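Local atomic coordinates of glucosidase (Croceicoccus marinus, PDB entry 5Z3K), a protein that is a family 39 beta-glucosidase and probably hydrolyses O-glycosyl bonds at the beta-linked glucose units of its substrates. Residues L9-G14 against A359-T364; A31-T36 against F88-T93; Q157-K162 against P195-P200. All blocks are in the same frame, centred on the assembly; numbering follows the deposited sequence.

Contacts 2 and 3 both belong to the eight-stranded TIM barrel, while contact 1 lies in the nine-stranded beta domain beside it, its centre about 38 Å from that of contact 3. Contact 1 joins two strands of one sheet that are not neighbours. It is apolar over most of its length and polar at one end, where an arginine and a water take over. Contact 2 is a surface contact: a turn touches a helix by small apolar groups and carbonyls. Contact 3, the most buried, holds a loop to a strand end by a carboxylate, one backbone bond and two phenylalanines. Along the chain, contacts 2 and 3 both fall between the two strands of contact 1.

Contact 1: residues L9-G14 against A359-T364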
loop_
_atom_site.group_PDB
_atom_site.type_symbol
_atom_site.label_atom_id
_atom_site.label_comp_id
_atom_site.label_asym_id
_atom_site.label_seq_id
_atom_site.Cartn_x
_atom_site.Cartn_y
_atom_site.Cartn_z
ATOM N N LEU A 9 -12.546 4.852 -25.306
ATOM C CA LEU A 9 -11.217 4.391 -24.940
ATOM C C LEU A 9 -10.608 3.596 -26.079
ATOM O O LEU A 9 -11.311 2.877 -26.792
ATOM C CB LEU A 9 -11.249 3.519 -23.679
ATOM C CG LEU A 9 -11.800 4.205 -22.435
ATOM C CD1 LEU A 9 -12.111 3.190 -21.341
ATOM C CD2 LEU A 9 -10.776 5.227 -21.972
ATOM N N SER A 10 -9.297 3.725 -26.251
ATOM C CA SER A 10 -8.591 2.917 -27.229
ATOM C C SER A 10 -7.278 2.435 -26.639
ATOM O O SER A 10 -6.582 3.189 -25.951
ATOM C CB SER A 10 -8.329 3.701 -28.524
ATOM O OG SER A 10 -7.834 4.986 -28.226
ATOM N N VAL A 11 -6.942 1.180 -26.936
ATOM C CA VAL A 11 -5.733 0.520 -26.461
ATOM C C VAL A 11 -5.006 -0.081 -27.654
ATOM O O VAL A 11 -5.632 -0.706 -28.515
ATOM C CB VAL A 11 -6.067 -0.581 -25.437
ATOM C CG1 VAL A 11 -4.863 -1.509 -25.218
ATOM C CG2 VAL A 11 -6.534 0.035 -24.134
ATOM N N ASN A 12 -3.694 0.123 -27.716
ATOM C CA ASN A 12 -2.835 -0.604 -28.646
ATOM C C ASN A 12 -2.197 -1.745 -27.864
ATOM O O ASN A 12 -1.301 -1.516 -27.047
ATOM C CB ASN A 12 -1.764 0.301 -29.262
ATOM C CG ASN A 12 -1.011 -0.382 -30.405
ATOM O OD1 ASN A 12 -0.828 -1.600 -30.400
ATOM N ND2 ASN A 12 -0.563 0.408 -31.386
ATOM N N ALA A 13 -2.646 -2.970 -28.127
ATOM C CA ALA A 13 -2.205 -4.142 -27.381
ATOM C C ALA A 13 -0.926 -4.767 -27.931
ATOM O O ALA A 13 -0.448 -5.755 -27.371
ATOM C CB ALA A 13 -3.321 -5.192 -27.354
ATOM N N GLY A 14 -0.340 -4.197 -28.978
ATOM C CA GLY A 14 0.778 -4.832 -29.648
ATOM C C GLY A 14 2.127 -4.214 -29.372
ATOM O O GLY A 14 3.142 -4.707 -29.869
ATOM N N ALA A 359 -8.198 4.891 -16.267
ATOM C CA ALA A 359 -8.038 3.654 -17.009
ATOM C C ALA A 359 -6.557 3.336 -17.142
ATOM O O ALA A 359 -5.712 4.234 -17.207
ATOM C CB ALA A 359 -8.713 3.746 -18.388
ATOM N N LEU A 360 -6.261 2.038 -17.199
ATOM C CA LEU A 360 -4.901 1.526 -17.169
ATOM C C LEU A 360 -4.883 0.200 -17.914
ATOM O O LEU A 360 -5.797 -0.616 -17.756
ATOM C CB LEU A 360 -4.422 1.347 -15.716
ATOM C CG LEU A 360 -3.027 0.772 -15.462
ATOM C CD1 LEU A 360 -1.934 1.699 -15.964
ATOM C CD2 LEU A 360 -2.820 0.490 -13.967
ATOM N N ALA A 361 -3.848 -0.020 -18.723
ATOM C CA ALA A 361 -3.791 -1.235 -19.529
ATOM C C ALA A 361 -2.399 -1.848 -19.482
ATOM O O ALA A 361 -1.391 -1.139 -19.439
ATOM C CB ALA A 361 -4.180 -0.951 -20.986
ATOM N N GLY A 362 -2.346 -3.177 -19.535
ATOM C CA GLY A 362 -1.068 -3.866 -19.504
ATOM C C GLY A 362 -1.210 -5.281 -20.021
ATOM O O GLY A 362 -2.317 -5.796 -20.198
ATOM N N ARG A 363 -0.072 -5.914 -20.292
ATOM C CA ARG A 363 -0.099 -7.307 -20.737
ATOM C C ARG A 363 0.947 -8.120 -19.985
ATOM O O ARG A 363 1.958 -7.587 -19.520
ATOM C CB ARG A 363 0.107 -7.433 -22.256
ATOM C CG ARG A 363 1.432 -6.950 -22.773
ATOM C CD ARG A 363 1.547 -7.212 -24.271
ATOM N NE ARG A 363 2.922 -7.033 -24.722
ATOM C CZ ARG A 363 3.284 -6.837 -25.982
ATOM N NH1 ARG A 363 2.363 -6.779 -26.937
ATOM N NH2 ARG A 363 4.570 -6.694 -26.283
ATOM N N THR A 364 0.683 -9.421 -19.837
ATOM C CA THR A 364 1.582 -10.291 -19.091
ATOM C C THR A 364 2.860 -10.580 -19.875
ATOM O O THR A 364 2.928 -10.413 -21.097
ATOM C CB THR A 364 0.898 -11.619 -18.761
ATOM O OG1 THR A 364 0.374 -12.169 -19.974
ATOM C CG2 THR A 364 -0.230 -11.416 -17.770
HETATM O O HOH W 1 5.389 -6.283 -28.638
HETATM O O HOH W 2 3.677 -7.727 -29.670
#
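V11 sets its CG2 against the CB of A361, 4.1 Å away. Both lie in the nine-stranded mixed sheet beside the TIM barrel. In that sheet, strand 345-350 lies between strands 6-13 and 357-363. Segments 9-13 and 359-363 run nearly parallel, at 15°, their axes 8.4 Å apart at closest. The sheet is strongly curled, and V11 and A361 point at each other across its inside. L9 CD2 and A359 CB repeat this one pair earlier, at 4.4 Å. I372 and I374 of strand 369-376 and L426 of strand 423-429 add to this apolar layer.

At the far end the contact turns polar. R363 has CG between the backbone N and the carbonyl carbon (chi1 63°), and its chain runs extended from there to NE. NH1 then gives a weak hydrogen bond to A13 O at 3.0 Å, with the oxygen at the edge of the guanidinium and near its plane. NE makes a salt bridge with E345. An alanine in place of this arginine would probably leave E345 without its charged mate and A13 O without this donor. A water also bridges the two segments, accepting from R363 NH1 at 3.2 Å and donating to G14 O. At the corner N12 and G14 form an Asx turn: G14 N donates to N12 OD1 at 3.0 Å, in the plane of the side-chain amide.

Contact 2: residues A31-T36 against F88-T93; sequences APAPGT and FAATDT
A33 and A90 have their CA atoms 5.3 Å apart, where a loop leans on helix 89-100. A33 to T36 form a type II beta turn. T36 N donates to A33 O at 2.8 Å, and A33 N donates back to T36 O. G35 takes the positive phi of 85° that this turn needs at its third position.

The side chains that meet are small. A33 CB sits between two residues one helical turn apart, 4.1 Å from A90 CB and 3.8 Å from T93 CG2. A90 CB also touches the carbonyl oxygen of P34, at 3.5 Å. P34 and T93 reach toward each other tip to tip, P34 CD lying 3.6 Å from T93 OG1. The methyl of T93 is anti to its backbone N, on the side of A33 and P32 O.

In the TIM barrel, helix 89-100 links strands 53-55 and 104-109, so the loop after the first strand, 25-27, packs on the helix after the second. Further along this helix, W94 and Q97 donate to A31 O and P32 O. Away from the loop, D92 bonds to H136 of helix 123-138, and F88, just before the helix, stacks on the same histidine.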
loop_
_atom_site.group_PDB
_atom_site.type_symbol
_atom_site.label_atom_id
_atom_site.label_comp_id
_atom_site.label_asym_id
_atom_site.label_seq_id
_atom_site.Cartn_x
_atom_site.Cartn_y
_atom_site.Cartn_z
ATOM N N ALA A 31 -4.287 -14.223 7.795
ATOM C CA ALA A 31 -4.653 -15.568 8.227
ATOM C C ALA A 31 -4.197 -15.748 9.673
ATOM O O ALA A 31 -3.328 -15.003 10.144
ATOM C CB ALA A 31 -4.009 -16.636 7.327
ATOM N N PRO A 32 -4.787 -16.707 10.395
ATOM C CA PRO A 32 -4.397 -16.933 11.795
ATOM C C PRO A 32 -2.922 -17.271 11.962
ATOM O O PRO A 32 -2.270 -17.802 11.063
ATOM C CB PRO A 32 -5.270 -18.124 12.217
ATOM C CG PRO A 32 -6.424 -18.088 11.315
ATOM C CD PRO A 32 -5.981 -17.481 10.025
ATOM N N ALA A 33 -2.414 -16.973 13.150
ATOM C CA ALA A 33 -1.102 -17.379 13.623
ATOM C C ALA A 33 -1.237 -17.671 15.109
ATOM O O ALA A 33 -2.203 -17.229 15.742
ATOM C CB ALA A 33 -0.047 -16.286 13.389
ATOM N N PRO A 34 -0.300 -18.414 15.693
ATOM C CA PRO A 34 -0.401 -18.715 17.131
ATOM C C PRO A 34 -0.540 -17.447 17.966
ATOM O O PRO A 34 0.219 -16.483 17.808
ATOM C CB PRO A 34 0.906 -19.453 17.432
ATOM C CG PRO A 34 1.295 -20.062 16.133
ATOM C CD PRO A 34 0.850 -19.090 15.069
ATOM N N GLY A 35 -1.545 -17.444 18.848
ATOM C CA GLY A 35 -1.862 -16.299 19.672
ATOM C C GLY A 35 -2.764 -15.279 19.020
ATOM O O GLY A 35 -3.273 -14.386 19.714
ATOM N N THR A 36 -2.963 -15.370 17.704
ATOM C CA THR A 36 -3.866 -14.494 16.957
ATOM C C THR A 36 -4.658 -15.384 15.996
ATOM O O THR A 36 -4.500 -15.364 14.781
ATOM C CB THR A 36 -3.100 -13.403 16.203
ATOM O OG1 THR A 36 -2.186 -12.756 17.093
ATOM C CG2 THR A 36 -4.068 -12.361 15.614
ATOM N N PHE A 88 9.625 -15.498 18.001
ATOM C CA PHE A 88 9.460 -15.423 16.551
ATOM C C PHE A 88 8.226 -16.160 16.031
ATOM O O PHE A 88 7.892 -16.002 14.853
ATOM C CB PHE A 88 10.695 -15.998 15.835
ATOM C CG PHE A 88 11.952 -15.154 15.945
ATOM C CD1 PHE A 88 11.947 -13.798 15.637
ATOM C CD2 PHE A 88 13.154 -15.740 16.313
ATOM C CE1 PHE A 88 13.122 -13.038 15.707
ATOM C CE2 PHE A 88 14.340 -14.983 16.383
ATOM C CZ PHE A 88 14.316 -13.629 16.085
ATOM N N ALA A 89 7.536 -16.940 16.862
ATOM C CA ALA A 89 6.611 -17.942 16.338
ATOM C C ALA A 89 5.530 -17.316 15.462
ATOM O O ALA A 89 5.342 -17.723 14.309
ATOM C CB ALA A 89 5.980 -18.742 17.478
ATOM N N ALA A 90 4.789 -16.339 15.994
ATOM C CA ALA A 90 3.668 -15.819 15.210
ATOM C C ALA A 90 4.181 -15.054 14.001
ATOM O O ALA A 90 3.624 -15.164 12.898
ATOM C CB ALA A 90 2.773 -14.928 16.078
ATOM N N THR A 91 5.251 -14.282 14.190
ATOM C CA THR A 91 5.826 -13.538 13.075
ATOM C C THR A 91 6.358 -14.489 12.003
ATOM O O THR A 91 6.189 -14.242 10.802
ATOM C CB THR A 91 6.927 -12.605 13.583
ATOM O OG1 THR A 91 6.409 -11.773 14.626
ATOM C CG2 THR A 91 7.436 -11.714 12.443
ATOM N N ASP A 92 6.974 -15.598 12.421
ATOM C CA ASP A 92 7.406 -16.618 11.469
ATOM C C ASP A 92 6.240 -17.097 10.621
ATOM O O ASP A 92 6.386 -17.325 9.416
ATOM C CB ASP A 92 8.005 -17.824 12.201
ATOM C CG ASP A 92 9.412 -17.585 12.705
ATOM O OD1 ASP A 92 9.999 -16.522 12.415
ATOM O OD2 ASP A 92 9.925 -18.479 13.414
ATOM N N THR A 93 5.079 -17.290 11.245
ATOM C CA THR A 93 3.923 -17.793 10.517
ATOM C C THR A 93 3.475 -16.794 9.456
ATOM O O THR A 93 3.241 -17.161 8.298
ATOM C CB THR A 93 2.808 -18.106 11.508
ATOM O OG1 THR A 93 3.258 -19.172 12.353
ATOM C CG2 THR A 93 1.529 -18.540 10.805
#

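Contact 3: residues Q157-K162 against P195-P200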
loop_
_atom_site.group_PDB
_atom_site.type_symbol
_atom_site.label_atom_id
_atom_site.label_comp_id
_atom_site.label_asym_id
_atom_site.label_seq_id
_atom_site.Cartn_x
_atom_site.Cartn_y
_atom_site.Cartn_z
ATOM N N GLN A 157 4.573 7.005 12.362
ATOM C CA GLN A 157 3.933 8.255 12.752
ATOM C C GLN A 157 4.534 8.886 14.018
ATOM O O GLN A 157 3.806 9.195 14.961
ATOM C CB GLN A 157 2.437 8.045 12.935
ATOM C CG GLN A 157 1.887 6.962 12.038
ATOM C CD GLN A 157 0.378 6.824 12.063
ATOM O OE1 GLN A 157 -0.352 7.810 12.053
ATOM N NE2 GLN A 157 -0.096 5.583 12.069
ATOM N N PRO A 158 5.855 9.102 14.056
ATOM C CA PRO A 158 6.434 9.786 15.228
ATOM C C PRO A 158 5.943 11.214 15.389
ATOM O O PRO A 158 6.017 11.753 16.497
ATOM C CB PRO A 158 7.945 9.747 14.953
ATOM C CG PRO A 158 8.038 9.693 13.452
ATOM C CD PRO A 158 6.891 8.793 13.052
ATOM N N ASP A 159 5.441 11.843 14.321
ATOM C CA ASP A 159 4.920 13.205 14.385
ATOM C C ASP A 159 3.430 13.255 14.706
ATOM O O ASP A 159 2.843 14.343 14.694
ATOM C CB ASP A 159 5.189 13.936 13.062
ATOM C CG ASP A 159 4.729 13.143 11.837
ATOM O OD1 ASP A 159 4.640 11.897 11.915
ATOM O OD2 ASP A 159 4.457 13.775 10.788
ATOM N N PHE A 160 2.808 12.109 14.988
ATOM C CA PHE A 160 1.386 12.053 15.320
ATOM C C PHE A 160 1.216 12.355 16.809
ATOM O O PHE A 160 0.869 11.495 17.624
ATOM C CB PHE A 160 0.809 10.693 14.950
ATOM C CG PHE A 160 -0.687 10.665 14.868
ATOM C CD1 PHE A 160 -1.341 11.165 13.759
ATOM C CD2 PHE A 160 -1.440 10.116 15.885
ATOM C CE1 PHE A 160 -2.715 11.134 13.677
ATOM C CE2 PHE A 160 -2.817 10.081 15.804
ATOM C CZ PHE A 160 -3.450 10.591 14.703
ATOM N N GLY A 161 1.482 13.615 17.160
ATOM C CA GLY A 161 1.549 13.951 18.569
ATOM C C GLY A 161 2.595 13.095 19.261
ATOM O O GLY A 161 3.627 12.735 18.684
ATOM N N LYS A 162 2.323 12.763 20.522
ATOM C CA LYS A 162 3.126 11.809 21.275
ATOM C C LYS A 162 2.459 10.440 21.345
ATOM O O LYS A 162 2.812 9.619 22.200
ATOM C CB LYS A 162 3.398 12.334 22.686
ATOM C CG LYS A 162 3.947 13.744 22.729
ATOM C CD LYS A 162 5.344 13.814 22.146
ATOM C CE LYS A 162 5.916 15.227 22.261
ATOM N NZ LYS A 162 6.738 15.626 21.067
ATOM N N PRO A 195 10.742 7.687 8.191
ATOM C CA PRO A 195 10.313 7.342 9.546
ATOM C C PRO A 195 8.818 7.112 9.622
ATOM O O PRO A 195 8.273 7.068 10.718
ATOM C CB PRO A 195 10.682 8.592 10.333
ATOM C CG PRO A 195 10.308 9.687 9.350
ATOM C CD PRO A 195 10.638 9.141 7.967
ATOM N N CYS A 196 8.167 7.006 8.461
ATOM C CA CYS A 196 6.714 6.906 8.357
ATOM C C CYS A 196 6.059 8.196 8.835
ATOM O O CYS A 196 5.295 8.201 9.804
ATOM C CB CYS A 196 6.165 5.695 9.121
ATOM S SG CYS A 196 4.403 5.386 8.762
ATOM N N VAL A 197 6.354 9.290 8.124
ATOM C CA VAL A 197 5.777 10.596 8.416
ATOM C C VAL A 197 4.260 10.539 8.320
ATOM O O VAL A 197 3.698 10.181 7.277
ATOM C CB VAL A 197 6.343 11.642 7.444
ATOM C CG1 VAL A 197 5.820 13.037 7.794
ATOM C CG2 VAL A 197 7.866 11.616 7.444
ATOM N N ALA A 198 3.581 10.942 9.398
ATOM C CA ALA A 198 2.123 10.966 9.386
ATOM C C ALA A 198 1.571 12.206 8.696
ATOM O O ALA A 198 0.495 12.143 8.092
ATOM C CB ALA A 198 1.574 10.899 10.815
ATOM N N PHE A 199 2.274 13.334 8.793
ATOM C CA PHE A 199 1.805 14.622 8.279
ATOM C C PHE A 199 2.805 15.148 7.253
ATOM O O PHE A 199 3.541 16.108 7.524
ATOM C CB PHE A 199 1.613 15.615 9.428
ATOM C CG PHE A 199 0.703 15.113 10.523
ATOM C CD1 PHE A 199 -0.419 14.359 10.221
ATOM C CD2 PHE A 199 0.968 15.403 11.847
ATOM C CE1 PHE A 199 -1.258 13.899 11.216
ATOM C CE2 PHE A 199 0.135 14.952 12.847
ATOM C CZ PHE A 199 -0.980 14.200 12.534
ATOM N N PRO A 200 2.843 14.555 6.047
ATOM C CA PRO A 200 3.963 14.825 5.123
ATOM C C PRO A 200 3.997 16.227 4.537
ATOM O O PRO A 200 5.014 16.577 3.926
ATOM C CB PRO A 200 3.768 13.786 4.011
ATOM C CG PRO A 200 2.307 13.450 4.066
ATOM C CD PRO A 200 1.936 13.517 5.522
#
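F160 and F199 meet rim to rim, CD1 of F160 lying 3.3 Å from CZ of F199. Their planes stand at 42°, and neither ring covers the other. One face of the F199 ring carries A198 CB, offset toward the rim. F160 has CG anti to its backbone N (chi1 -163°), and its ring also approaches A198 CB.

The D159 carboxylate grips the backbone just past the strand end. OD1 takes A198 N on its syn lone pair at 2.9 Å, in a nearly straight bond of 167°. OD2 takes F199 N at 3.0 Å, also on the syn side but out of the carboxylate plane. One side chain thus holds two successive backbone N-H groups where the chain leaves the strand. D159 lies in a type I beta turn from Q157 to F160. At the start of this turn, Q157 N donates to C196 O at 2.9 Å, and Q157 CB packs on A198 CB. P158 CD presses on P195 O at 3.2 Å, a carbonyl buried with no polar partner.

The contact joins the loop after the fourth barrel strand, 151-154, to the C-terminal end of the fifth, 191-197, on the side where TIM-barrel enzymes keep their active sites. V197 pairs with strand 223-229, Q157 and C196 touch M227 and Y264 of the next two strands, and F199 packs on M405 and L407 of strand 405-408.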